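Local coordinates for protein alkane monooxygenase (Geobacillus thermodenitrificans, PDB 3B9O) that belongs to the luciferase-like monooxygenases, flavin-dependent proteins built on a TIM barrel, and binds flavin mononucleotide, at residues 227-232 with 244-249; 156-161 with 234-239; 260-265 with 271-276. All coordinates share one frame; numbering follows the deposited sequence.

The three contacts cluster around the adjacent parallel strands 223-227, 243-246 and 276-285 and the helices packed on them. Interactions 1 and 2 share helix 231-240 and both touch FMN, their centres about 12 Å apart; their segments alternate along the chain, with 156-161 coming first. Interaction 3 follows interaction 1 in sequence, its centre about 13 Å from that of interaction 1 and about 15 Å from that of interaction 2. Strand 243-246 leads into helix 251-265, whose D260 and R264 form salt bridges with R234 and E235 of interaction 2. The FMN-binding strand ends are thus joined through helices 231-240 and 251-265 to the connection of interaction 3.

Interaction 1 of 3, residues 227-232 with 244-249; sequences AGMSER and VFLGGK. With FMN (flavin mononucleotide), chain C.
This buried contact joins the C-terminal ends of two neighbouring parallel barrel strands, 223-227 and 243-246, beside the flavin. The methyl of A227 packs on F245, CB to CB 4.0 Å, and its CB lies against one face of the flavin, 3.7 Å from FMN C6. F245 has CG anti to its backbone N (chi1 -178°), which carries the phenyl away from A227 to the dimethyl edge of FMN, where the methyl C7M points into its face, 3.4 Å above the ring centre. F10 and F55 meet this ring edge-to-face. M229 folds back at chi2 and chi3; its SD accepts a weak but fairly straight bond from G247 N at 3.4 Å, while CE touches L246 CD1 at 3.8 Å, the two side chains crossing at about a right angle. A water joins the backbones, accepting from G228 N and donating to F245 O. A227 O takes a bond from FMN O2' at 2.6 Å, and S230 N gives one to phosphate oxygen O3P at 3.0 Å, M229 N adding a weak one. S230 OG caps G233 N and faces O2P, too close to be trusted. A strand end followed by a phosphate-binding helix N-terminus is typical of beta-alpha-beta units in flavin-binding TIM barrels.

Interaction 2 of 3, residues 156-161 with 234-239; sequences ERYDLA and REFAAK. With FMN (flavin mononucleotide), chain C.
Y158 and F236 meet between helices 154-174 and 231-240, an apolar contact of three buried side chains in which the tyrosine also reaches the flavin phosphate. A chi1 of -174° swings the F236 ring out from its own backbone N toward helix 154-174, where it spans one helical turn. Its root lies against the tyrosine, with F236 CB 3.7 Å from Y158 CD2, and its far end lies against the alanine, with F236 CE1 3.7 Å from A161 CB. The two aromatic rings meet obliquely, with planes at 53° and centroids 5.5 Å apart. In Y158 a chi1 of -82° sets CG beside the backbone N and aims the ring along the gap between the helices toward FMN. Its hydroxyl donates to FMN O2P at 2.6 Å, and that oxygen lies near the ring plane, at its edge. F236 CB and CG thus bear on CD2 and CE2 of Y158, while the hydroxyl at the far end of the ring binds the phosphate. On the sheet side, Q226 of strand 223-227 touches both aromatic side chains; D162 and L165 extend the seat of F236 along helix 154-174, and helix 251-265 flanks helix 231-240 through R234 and A238.

Interaction 3 of 3, residues 260-265 with 271-276; sequences DIRKRA and NPDHIK
R262, on the last turns of helix 251-265, reaches across to P272 and D273 in the connection that follows. Its chain bends at chi3 (111°), laying the guanidinium with one face over P272, whose CB stands 3.7 Å from the plane, off toward the rim. NH2 makes a salt bridge with D273 OD1; the modelled separation of 2.4 Å is very short, so its exact length is doubtful. The carboxylate is twisted 45° from the guanidinium although its CG lies in that group's plane. NE donates to a water, which can donate to I275 O at 3.0 Å, though it has more acceptors in reach than protons. Within the connection, N271 OD1 accepts from D273 N at 3.0 Å in an Asx turn, the donor standing above the carbonyl plane, while N271 O takes H274 N at 2.8 Å. On the helix, R264 NE forms a nearly straight (170°) salt bridge with D260 OD1 at 3.0 Å, from above the carboxylate plane; R234 NH1 pairs with the same oxygen, and R264 NH1 with E235 OE2. Alongside these polar groups, I275 CD1 packs on A265 CB at 3.6 Å and more loosely against I261, and both isoleucines also touch V244. This is a helix-to-strand connection of a beta-alpha-beta unit in the TIM barrel, its short 3-10 turn leading from helix 251-265 into strand 276-285.

Interaction 1 of 3, residues 227-232 with 244-249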
loop_
_atom_site.group_PDB
_atom_site.type_symbol
_atom_site.label_atom_id
_atom_site.label_comp_id
_atom_site.label_asym_id
_atom_site.label_seq_id
_atom_site.Cartn_x
_atom_site.Cartn_y
_atom_site.Cartn_z
ATOM N N ALA A 227 4.015 -4.422 -3.128
ATOM C CA ALA A 227 2.818 -5.045 -3.685
ATOM C C ALA A 227 3.177 -5.331 -5.152
ATOM O O ALA A 227 3.676 -4.430 -5.856
ATOM C CB ALA A 227 1.623 -4.084 -3.576
ATOM N N GLY A 228 2.985 -6.579 -5.592
ATOM C CA GLY A 228 3.406 -7.021 -6.941
ATOM C C GLY A 228 3.655 -8.512 -6.838
ATOM O O GLY A 228 4.616 -8.969 -6.169
ATOM N N MET A 229 2.744 -9.266 -7.435
ATOM C CA MET A 229 2.642 -10.730 -7.211
ATOM C C MET A 229 3.404 -11.612 -8.219
ATOM O O MET A 229 3.485 -12.848 -8.058
ATOM C CB MET A 229 1.160 -11.146 -7.154
ATOM C CG MET A 229 0.454 -10.777 -5.860
ATOM S SD MET A 229 0.971 -11.700 -4.376
ATOM C CE MET A 229 2.736 -11.665 -4.300
ATOM N N SER A 230 3.935 -10.985 -9.264
ATOM C CA SER A 230 4.759 -11.699 -10.253
ATOM C C SER A 230 5.921 -12.365 -9.554
ATOM O O SER A 230 6.259 -12.012 -8.410
ATOM C CB SER A 230 5.257 -10.745 -11.339
ATOM O OG SER A 230 6.209 -9.854 -10.785
ATOM N N GLU A 231 6.537 -13.345 -10.212
ATOM C CA GLU A 231 7.649 -14.038 -9.583
ATOM C C GLU A 231 8.789 -13.064 -9.255
ATOM O O GLU A 231 9.373 -13.129 -8.181
ATOM C CB GLU A 231 8.127 -15.209 -10.442
ATOM C CG GLU A 231 9.267 -15.955 -9.789
ATOM C CD GLU A 231 9.636 -17.243 -10.477
ATOM O OE1 GLU A 231 10.710 -17.797 -10.119
ATOM O OE2 GLU A 231 8.858 -17.694 -11.354
ATOM N N ARG A 232 9.073 -12.147 -10.178
ATOM C CA ARG A 232 10.072 -11.101 -9.953
ATOM C C ARG A 232 9.697 -10.192 -8.753
ATOM O O ARG A 232 10.566 -9.832 -7.948
ATOM C CB ARG A 232 10.255 -10.256 -11.234
ATOM C CG ARG A 232 11.451 -9.287 -11.213
ATOM C CD ARG A 232 12.792 -10.004 -10.961
ATOM N NE ARG A 232 13.887 -9.051 -10.772
ATOM C CZ ARG A 232 14.196 -8.428 -9.617
ATOM N NH1 ARG A 232 13.493 -8.653 -8.497
ATOM N NH2 ARG A 232 15.237 -7.600 -9.575
ATOM N N VAL A 244 4.387 -6.998 3.107
ATOM C CA VAL A 244 4.001 -7.396 1.757
ATOM C C VAL A 244 2.491 -7.411 1.655
ATOM O O VAL A 244 1.828 -7.975 2.506
ATOM C CB VAL A 244 4.616 -8.781 1.363
ATOM C CG1 VAL A 244 4.345 -9.102 -0.093
ATOM C CG2 VAL A 244 6.113 -8.809 1.653
ATOM N N PHE A 245 1.953 -6.735 0.635
ATOM C CA PHE A 245 0.512 -6.732 0.354
ATOM C C PHE A 245 0.290 -7.805 -0.746
ATOM O O PHE A 245 0.599 -7.595 -1.914
ATOM C CB PHE A 245 0.110 -5.300 -0.087
ATOM C CG PHE A 245 -1.384 -5.083 -0.377
ATOM C CD1 PHE A 245 -1.779 -3.922 -1.080
ATOM C CD2 PHE A 245 -2.382 -6.007 0.003
ATOM C CE1 PHE A 245 -3.154 -3.692 -1.377
ATOM C CE2 PHE A 245 -3.775 -5.772 -0.283
ATOM C CZ PHE A 245 -4.141 -4.619 -0.984
ATOM N N LEU A 246 -0.241 -8.943 -0.337
ATOM C CA LEU A 246 -0.470 -10.111 -1.185
ATOM C C LEU A 246 -1.851 -10.114 -1.812
ATOM O O LEU A 246 -2.838 -9.633 -1.219
ATOM C CB LEU A 246 -0.398 -11.340 -0.321
ATOM C CG LEU A 246 0.815 -12.228 -0.051
ATOM C CD1 LEU A 246 2.085 -11.719 -0.599
ATOM C CD2 LEU A 246 0.863 -12.583 1.431
ATOM N N GLY A 247 -1.917 -10.647 -3.026
ATOM C CA GLY A 247 -3.188 -11.006 -3.642
ATOM C C GLY A 247 -3.593 -12.391 -3.180
ATOM O O GLY A 247 -2.742 -13.199 -2.811
ATOM N N GLY A 248 -4.902 -12.672 -3.186
ATOM C CA GLY A 248 -5.400 -13.986 -2.780
ATOM C C GLY A 248 -6.540 -13.861 -1.806
ATOM O O GLY A 248 -6.555 -12.940 -0.976
ATOM N N LYS A 249 -7.506 -14.773 -1.920
ATOM C CA LYS A 249 -8.772 -14.687 -1.169
ATOM C C LYS A 249 -9.083 -15.900 -0.313
ATOM O O LYS A 249 -10.168 -15.971 0.279
ATOM C CB LYS A 249 -9.974 -14.428 -2.080
ATOM C CG LYS A 249 -10.034 -15.297 -3.318
ATOM C CD LYS A 249 -11.415 -15.329 -4.024
ATOM C CE LYS A 249 -12.186 -14.020 -4.023
ATOM N NZ LYS A 249 -12.912 -13.879 -5.343
HETATM N N1 FMN C . 0.279 -0.992 -8.797
HETATM C C2 FMN C . 0.216 0.359 -8.809
HETATM O O2 FMN C . 0.746 0.972 -9.782
HETATM N N3 FMN C . -0.415 0.996 -7.769
HETATM C C4 FMN C . -0.968 0.297 -6.727
HETATM O O4 FMN C . -1.529 0.899 -5.787
HETATM C C4A FMN C . -0.897 -1.105 -6.707
HETATM N N5 FMN C . -1.420 -1.864 -5.697
HETATM C C5A FMN C . -1.331 -3.231 -5.747
HETATM C C6 FMN C . -1.868 -4.047 -4.732
HETATM C C7 FMN C . -1.755 -5.449 -4.796
HETATM C C7M FMN C . -2.330 -6.340 -3.715
HETATM C C8 FMN C . -1.099 -6.041 -5.866
HETATM C C8M FMN C . -0.974 -7.545 -5.948
HETATM C C9 FMN C . -0.563 -5.245 -6.885
HETATM C C9A FMN C . -0.676 -3.843 -6.838
HETATM N N10 FMN C . -0.154 -3.075 -7.829
HETATM C C10 FMN C . -0.260 -1.731 -7.784
HETATM C "C1'" FMN C . 0.544 -3.673 -8.987
HETATM C "C2'" FMN C . 2.063 -3.637 -8.750
HETATM O "O2'" FMN C . 2.374 -2.988 -7.516
HETATM C "C3'" FMN C . 2.892 -2.963 -9.856
HETATM O "O3'" FMN C . 2.354 -1.689 -10.273
HETATM C "C4'" FMN C . 3.231 -3.913 -11.026
HETATM O "O4'" FMN C . 2.878 -3.350 -12.293
HETATM C "C5'" FMN C . 2.593 -5.303 -10.929
HETATM O "O5'" FMN C . 3.552 -6.096 -10.239
HETATM P P FMN C . 3.737 -7.672 -10.488
HETATM O O1P FMN C . 3.600 -7.843 -11.992
HETATM O O2P FMN C . 5.103 -7.929 -9.924
HETATM O O3P FMN C . 2.585 -8.352 -9.772
HETATM O O HOH W 1 2.315 -8.567 -3.855
#

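Interaction 2 of 3, residues 156-161 with 234-239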
loop_
_atom_site.group_PDB
_atom_site.type_symbol
_atom_site.label_atom_id
_atom_site.label_comp_id
_atom_site.label_asym_id
_atom_site.label_seq_id
_atom_site.Cartn_x
_atom_site.Cartn_y
_atom_site.Cartn_z
ATOM N N GLU A 156 12.780 -5.975 -15.966
ATOM C CA GLU A 156 13.782 -4.930 -15.943
ATOM C C GLU A 156 13.347 -3.729 -15.060
ATOM O O GLU A 156 14.171 -3.076 -14.426
ATOM C CB GLU A 156 14.054 -4.476 -17.376
ATOM C CG GLU A 156 15.109 -3.433 -17.492
ATOM C CD GLU A 156 15.517 -3.170 -18.935
ATOM O OE1 GLU A 156 14.844 -3.689 -19.882
ATOM O OE2 GLU A 156 16.524 -2.430 -19.091
ATOM N N ARG A 157 12.051 -3.453 -15.019
ATOM C CA ARG A 157 11.538 -2.446 -14.086
ATOM C C ARG A 157 11.897 -2.750 -12.624
ATOM O O ARG A 157 12.160 -1.824 -11.862
ATOM C CB ARG A 157 10.019 -2.306 -14.233
ATOM C CG ARG A 157 9.642 -1.557 -15.506
ATOM C CD ARG A 157 8.171 -1.629 -15.821
ATOM N NE ARG A 157 7.979 -0.948 -17.081
ATOM C CZ ARG A 157 7.171 0.086 -17.286
ATOM N NH1 ARG A 157 6.393 0.560 -16.318
ATOM N NH2 ARG A 157 7.118 0.618 -18.490
ATOM N N TYR A 158 11.909 -4.032 -12.247
ATOM C CA TYR A 158 12.303 -4.450 -10.893
ATOM C C TYR A 158 13.807 -4.332 -10.624
ATOM O O TYR A 158 14.216 -4.032 -9.500
ATOM C CB TYR A 158 11.808 -5.870 -10.572
ATOM C CG TYR A 158 10.366 -5.910 -10.111
ATOM C CD1 TYR A 158 9.348 -6.337 -10.954
ATOM C CD2 TYR A 158 10.022 -5.486 -8.832
ATOM C CE1 TYR A 158 8.004 -6.356 -10.513
ATOM C CE2 TYR A 158 8.689 -5.490 -8.381
ATOM C CZ TYR A 158 7.683 -5.923 -9.214
ATOM O OH TYR A 158 6.367 -5.927 -8.746
ATOM N N ASP A 159 14.631 -4.549 -11.644
ATOM C CA ASP A 159 16.057 -4.280 -11.511
ATOM C C ASP A 159 16.322 -2.784 -11.264
ATOM O O ASP A 159 17.185 -2.421 -10.467
ATOM C CB ASP A 159 16.799 -4.728 -12.769
ATOM C CG ASP A 159 16.687 -6.244 -13.018
ATOM O OD1 ASP A 159 16.614 -7.028 -12.060
ATOM O OD2 ASP A 159 16.698 -6.622 -14.188
ATOM N N LEU A 160 15.598 -1.930 -11.984
ATOM C CA LEU A 160 15.654 -0.490 -11.777
ATOM C C LEU A 160 15.225 -0.136 -10.333
ATOM O O LEU A 160 15.898 0.646 -9.634
ATOM C CB LEU A 160 14.776 0.217 -12.827
ATOM C CG LEU A 160 14.443 1.692 -12.573
ATOM C CD1 LEU A 160 15.703 2.549 -12.518
ATOM C CD2 LEU A 160 13.516 2.202 -13.644
ATOM N N ALA A 161 14.125 -0.742 -9.886
ATOM C CA ALA A 161 13.694 -0.599 -8.510
ATOM C C ALA A 161 14.772 -1.016 -7.482
ATOM O O ALA A 161 14.935 -0.345 -6.447
ATOM C CB ALA A 161 12.397 -1.364 -8.301
ATOM N N ARG A 234 7.740 -11.043 -6.176
ATOM C CA ARG A 234 7.871 -11.804 -4.919
ATOM C C ARG A 234 9.306 -11.858 -4.520
ATOM O O ARG A 234 9.624 -11.776 -3.344
ATOM C CB ARG A 234 7.306 -13.232 -5.029
ATOM C CG ARG A 234 5.793 -13.312 -4.867
ATOM C CD ARG A 234 5.284 -14.782 -4.941
ATOM N NE ARG A 234 4.856 -14.980 -6.306
ATOM C CZ ARG A 234 5.196 -15.951 -7.129
ATOM N NH1 ARG A 234 5.976 -16.970 -6.768
ATOM N NH2 ARG A 234 4.686 -15.896 -8.334
ATOM N N GLU A 235 10.201 -11.977 -5.507
ATOM C CA GLU A 235 11.634 -11.979 -5.216
ATOM C C GLU A 235 12.083 -10.626 -4.649
ATOM O O GLU A 235 12.934 -10.550 -3.738
ATOM C CB GLU A 235 12.422 -12.294 -6.488
ATOM C CG GLU A 235 13.910 -12.481 -6.229
ATOM C CD GLU A 235 14.226 -13.768 -5.466
ATOM O OE1 GLU A 235 15.304 -13.827 -4.873
ATOM O OE2 GLU A 235 13.399 -14.711 -5.451
ATOM N N PHE A 236 11.531 -9.564 -5.230
ATOM C CA PHE A 236 11.812 -8.187 -4.798
ATOM C C PHE A 236 11.350 -7.930 -3.372
ATOM O O PHE A 236 12.082 -7.351 -2.584
ATOM C CB PHE A 236 11.131 -7.174 -5.730
ATOM C CG PHE A 236 11.494 -5.736 -5.430
ATOM C CD1 PHE A 236 12.638 -5.182 -5.962
ATOM C CD2 PHE A 236 10.695 -4.944 -4.621
ATOM C CE1 PHE A 236 12.986 -3.860 -5.700
ATOM C CE2 PHE A 236 11.044 -3.599 -4.357
ATOM C CZ PHE A 236 12.190 -3.076 -4.909
ATOM N N ALA A 237 10.105 -8.314 -3.075
ATOM C CA ALA A 237 9.577 -8.387 -1.715
ATOM C C ALA A 237 10.502 -9.103 -0.730
ATOM O O ALA A 237 10.799 -8.577 0.345
ATOM C CB ALA A 237 8.167 -9.075 -1.739
ATOM N N ALA A 238 10.976 -10.305 -1.102
ATOM C CA ALA A 238 11.853 -11.123 -0.244
ATOM C C ALA A 238 13.135 -10.393 0.103
ATOM O O ALA A 238 13.615 -10.433 1.255
ATOM C CB ALA A 238 12.165 -12.479 -0.931
ATOM N N LYS A 239 13.662 -9.681 -0.886
ATOM C CA LYS A 239 14.893 -8.939 -0.727
ATOM C C LYS A 239 14.712 -7.663 0.141
ATOM O O LYS A 239 15.559 -7.365 0.944
ATOM C CB LYS A 239 15.431 -8.546 -2.117
ATOM C CG LYS A 239 16.828 -7.919 -2.081
ATOM C CD LYS A 239 17.347 -7.625 -3.477
ATOM C CE LYS A 239 18.805 -7.192 -3.361
ATOM N NZ LYS A 239 19.304 -6.687 -4.665
HETATM N N1 FMN C . 0.279 -0.992 -8.797
HETATM C C2 FMN C . 0.216 0.359 -8.809
HETATM O O2 FMN C . 0.746 0.972 -9.782
HETATM N N3 FMN C . -0.415 0.996 -7.769
HETATM C C4 FMN C . -0.968 0.297 -6.727
HETATM O O4 FMN C . -1.529 0.899 -5.787
HETATM C C4A FMN C . -0.897 -1.105 -6.707
HETATM N N5 FMN C . -1.420 -1.864 -5.697
HETATM C C5A FMN C . -1.331 -3.231 -5.747
HETATM C C6 FMN C . -1.868 -4.047 -4.732
HETATM C C7 FMN C . -1.755 -5.449 -4.796
HETATM C C7M FMN C . -2.330 -6.340 -3.715
HETATM C C8 FMN C . -1.099 -6.041 -5.866
HETATM C C8M FMN C . -0.974 -7.545 -5.948
HETATM C C9 FMN C . -0.563 -5.245 -6.885
HETATM C C9A FMN C . -0.676 -3.843 -6.838
HETATM N N10 FMN C . -0.154 -3.075 -7.829
HETATM C C10 FMN C . -0.260 -1.731 -7.784
HETATM C "C1'" FMN C . 0.544 -3.673 -8.987
HETATM C "C2'" FMN C . 2.063 -3.637 -8.750
HETATM O "O2'" FMN C . 2.374 -2.988 -7.516
HETATM C "C3'" FMN C . 2.892 -2.963 -9.856
HETATM O "O3'" FMN C . 2.354 -1.689 -10.273
HETATM C "C4'" FMN C . 3.231 -3.913 -11.026
HETATM O "O4'" FMN C . 2.878 -3.350 -12.293
HETATM C "C5'" FMN C . 2.593 -5.303 -10.929
HETATM O "O5'" FMN C . 3.552 -6.096 -10.239
HETATM P P FMN C . 3.737 -7.672 -10.488
HETATM O O1P FMN C . 3.600 -7.843 -11.992
HETATM O O2P FMN C . 5.103 -7.929 -9.924
HETATM O O3P FMN C . 2.585 -8.352 -9.772
#

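Interaction 3 of 3, residues 260-265 with 271-276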
loop_
_atom_site.group_PDB
_atom_site.type_symbol
_atom_site.label_atom_id
_atom_site.label_comp_id
_atom_site.label_asym_id
_atom_site.label_seq_id
_atom_site.Cartn_x
_atom_site.Cartn_y
_atom_site.Cartn_z
ATOM N N ASP A 260 6.230 -18.853 0.135
ATOM C CA ASP A 260 7.111 -18.621 -1.021
ATOM C C ASP A 260 8.063 -17.456 -0.773
ATOM O O ASP A 260 9.290 -17.569 -0.943
ATOM C CB ASP A 260 6.280 -18.354 -2.263
ATOM C CG ASP A 260 7.120 -18.270 -3.520
ATOM O OD1 ASP A 260 7.044 -17.230 -4.185
ATOM O OD2 ASP A 260 7.849 -19.248 -3.824
ATOM N N ILE A 261 7.498 -16.347 -0.321
ATOM C CA ILE A 261 8.309 -15.183 0.011
ATOM C C ILE A 261 9.251 -15.427 1.155
ATOM O O ILE A 261 10.409 -15.009 1.087
ATOM C CB ILE A 261 7.455 -13.907 0.254
ATOM C CG1 ILE A 261 6.878 -13.439 -1.058
ATOM C CG2 ILE A 261 8.296 -12.754 0.798
ATOM C CD1 ILE A 261 5.681 -12.578 -0.829
ATOM N N ARG A 262 8.793 -16.092 2.212
ATOM C CA ARG A 262 9.706 -16.404 3.321
ATOM C C ARG A 262 10.884 -17.292 2.889
ATOM O O ARG A 262 12.015 -17.070 3.307
ATOM C CB ARG A 262 8.957 -17.030 4.489
ATOM C CG ARG A 262 7.766 -16.230 4.909
ATOM C CD ARG A 262 6.904 -17.029 5.908
ATOM N NE ARG A 262 7.052 -16.347 7.165
ATOM C CZ ARG A 262 7.830 -16.719 8.175
ATOM N NH1 ARG A 262 8.512 -17.847 8.153
ATOM N NH2 ARG A 262 7.889 -15.934 9.231
ATOM N N LYS A 263 10.637 -18.223 1.984
ATOM C CA LYS A 263 11.728 -19.053 1.462
ATOM C C LYS A 263 12.699 -18.220 0.654
ATOM O O LYS A 263 13.910 -18.363 0.803
ATOM C CB LYS A 263 11.199 -20.157 0.546
ATOM C CG LYS A 263 10.470 -21.125 1.283
ATOM N N ARG A 264 12.162 -17.352 -0.199
ATOM C CA ARG A 264 12.993 -16.494 -1.037
ATOM C C ARG A 264 13.880 -15.547 -0.235
ATOM O O ARG A 264 14.967 -15.169 -0.714
ATOM C CB ARG A 264 12.143 -15.713 -2.021
ATOM C CG ARG A 264 11.416 -16.573 -3.062
ATOM C CD ARG A 264 10.693 -15.648 -3.965
ATOM N NE ARG A 264 9.840 -16.347 -4.907
ATOM C CZ ARG A 264 10.153 -16.565 -6.181
ATOM N NH1 ARG A 264 11.327 -16.157 -6.686
ATOM N NH2 ARG A 264 9.290 -17.225 -6.942
ATOM N N ALA A 265 13.432 -15.178 0.977
ATOM C CA ALA A 265 14.169 -14.225 1.816
ATOM C C ALA A 265 15.490 -14.779 2.358
ATOM O O ALA A 265 16.409 -14.003 2.615
ATOM C CB ALA A 265 13.294 -13.711 2.963
ATOM N N ASN A 271 15.913 -12.743 8.225
ATOM C CA ASN A 271 15.011 -13.506 9.067
ATOM C C ASN A 271 13.580 -13.312 8.537
ATOM O O ASN A 271 13.063 -12.205 8.502
ATOM C CB ASN A 271 15.160 -13.047 10.502
ATOM C CG ASN A 271 14.244 -13.779 11.472
ATOM O OD1 ASN A 271 13.313 -14.527 11.097
ATOM N ND2 ASN A 271 14.513 -13.563 12.752
ATOM N N PRO A 272 12.933 -14.401 8.102
ATOM C CA PRO A 272 11.599 -14.282 7.468
ATOM C C PRO A 272 10.506 -13.693 8.402
ATOM O O PRO A 272 9.506 -13.140 7.924
ATOM C CB PRO A 272 11.301 -15.719 7.014
ATOM C CG PRO A 272 12.112 -16.586 7.980
ATOM C CD PRO A 272 13.403 -15.795 8.164
ATOM N N ASP A 273 10.711 -13.804 9.709
ATOM C CA ASP A 273 9.849 -13.181 10.708
ATOM C C ASP A 273 10.005 -11.646 10.732
ATOM O O ASP A 273 9.304 -10.943 11.481
ATOM C CB ASP A 273 10.124 -13.762 12.097
ATOM C CG ASP A 273 9.722 -15.229 12.214
ATOM O OD1 ASP A 273 8.886 -15.734 11.396
ATOM O OD2 ASP A 273 10.249 -15.886 13.131
ATOM N N HIS A 274 10.914 -11.126 9.897
ATOM C CA HIS A 274 11.102 -9.686 9.783
ATOM C C HIS A 274 10.292 -9.152 8.583
ATOM O O HIS A 274 10.479 -8.018 8.181
ATOM C CB HIS A 274 12.580 -9.359 9.604
ATOM C CG HIS A 274 13.386 -9.483 10.854
ATOM N ND1 HIS A 274 12.865 -9.947 12.045
ATOM C CD2 HIS A 274 14.690 -9.206 11.091
ATOM C CE1 HIS A 274 13.817 -9.949 12.964
ATOM N NE2 HIS A 274 14.932 -9.498 12.411
ATOM N N ILE A 275 9.432 -10.008 8.008
ATOM C CA ILE A 275 8.539 -9.611 6.932
ATOM C C ILE A 275 7.114 -9.864 7.437
ATOM O O ILE A 275 6.784 -10.995 7.797
ATOM C CB ILE A 275 8.789 -10.445 5.622
ATOM C CG1 ILE A 275 10.276 -10.498 5.238
ATOM C CG2 ILE A 275 7.941 -9.885 4.477
ATOM C CD1 ILE A 275 10.622 -11.577 4.169
ATOM N N LYS A 276 6.261 -8.854 7.434
ATOM C CA LYS A 276 4.832 -9.022 7.756
ATOM C C LYS A 276 4.013 -9.205 6.485
ATOM O O LYS A 276 4.291 -8.582 5.459
ATOM C CB LYS A 276 4.335 -7.788 8.515
ATOM C CG LYS A 276 5.138 -7.476 9.754
ATOM C CD LYS A 276 4.718 -8.367 10.922
ATOM C CE LYS A 276 5.496 -7.985 12.190
ATOM N NZ LYS A 276 4.795 -8.340 13.444
HETATM O O HOH W 2 6.326 -13.945 7.349
#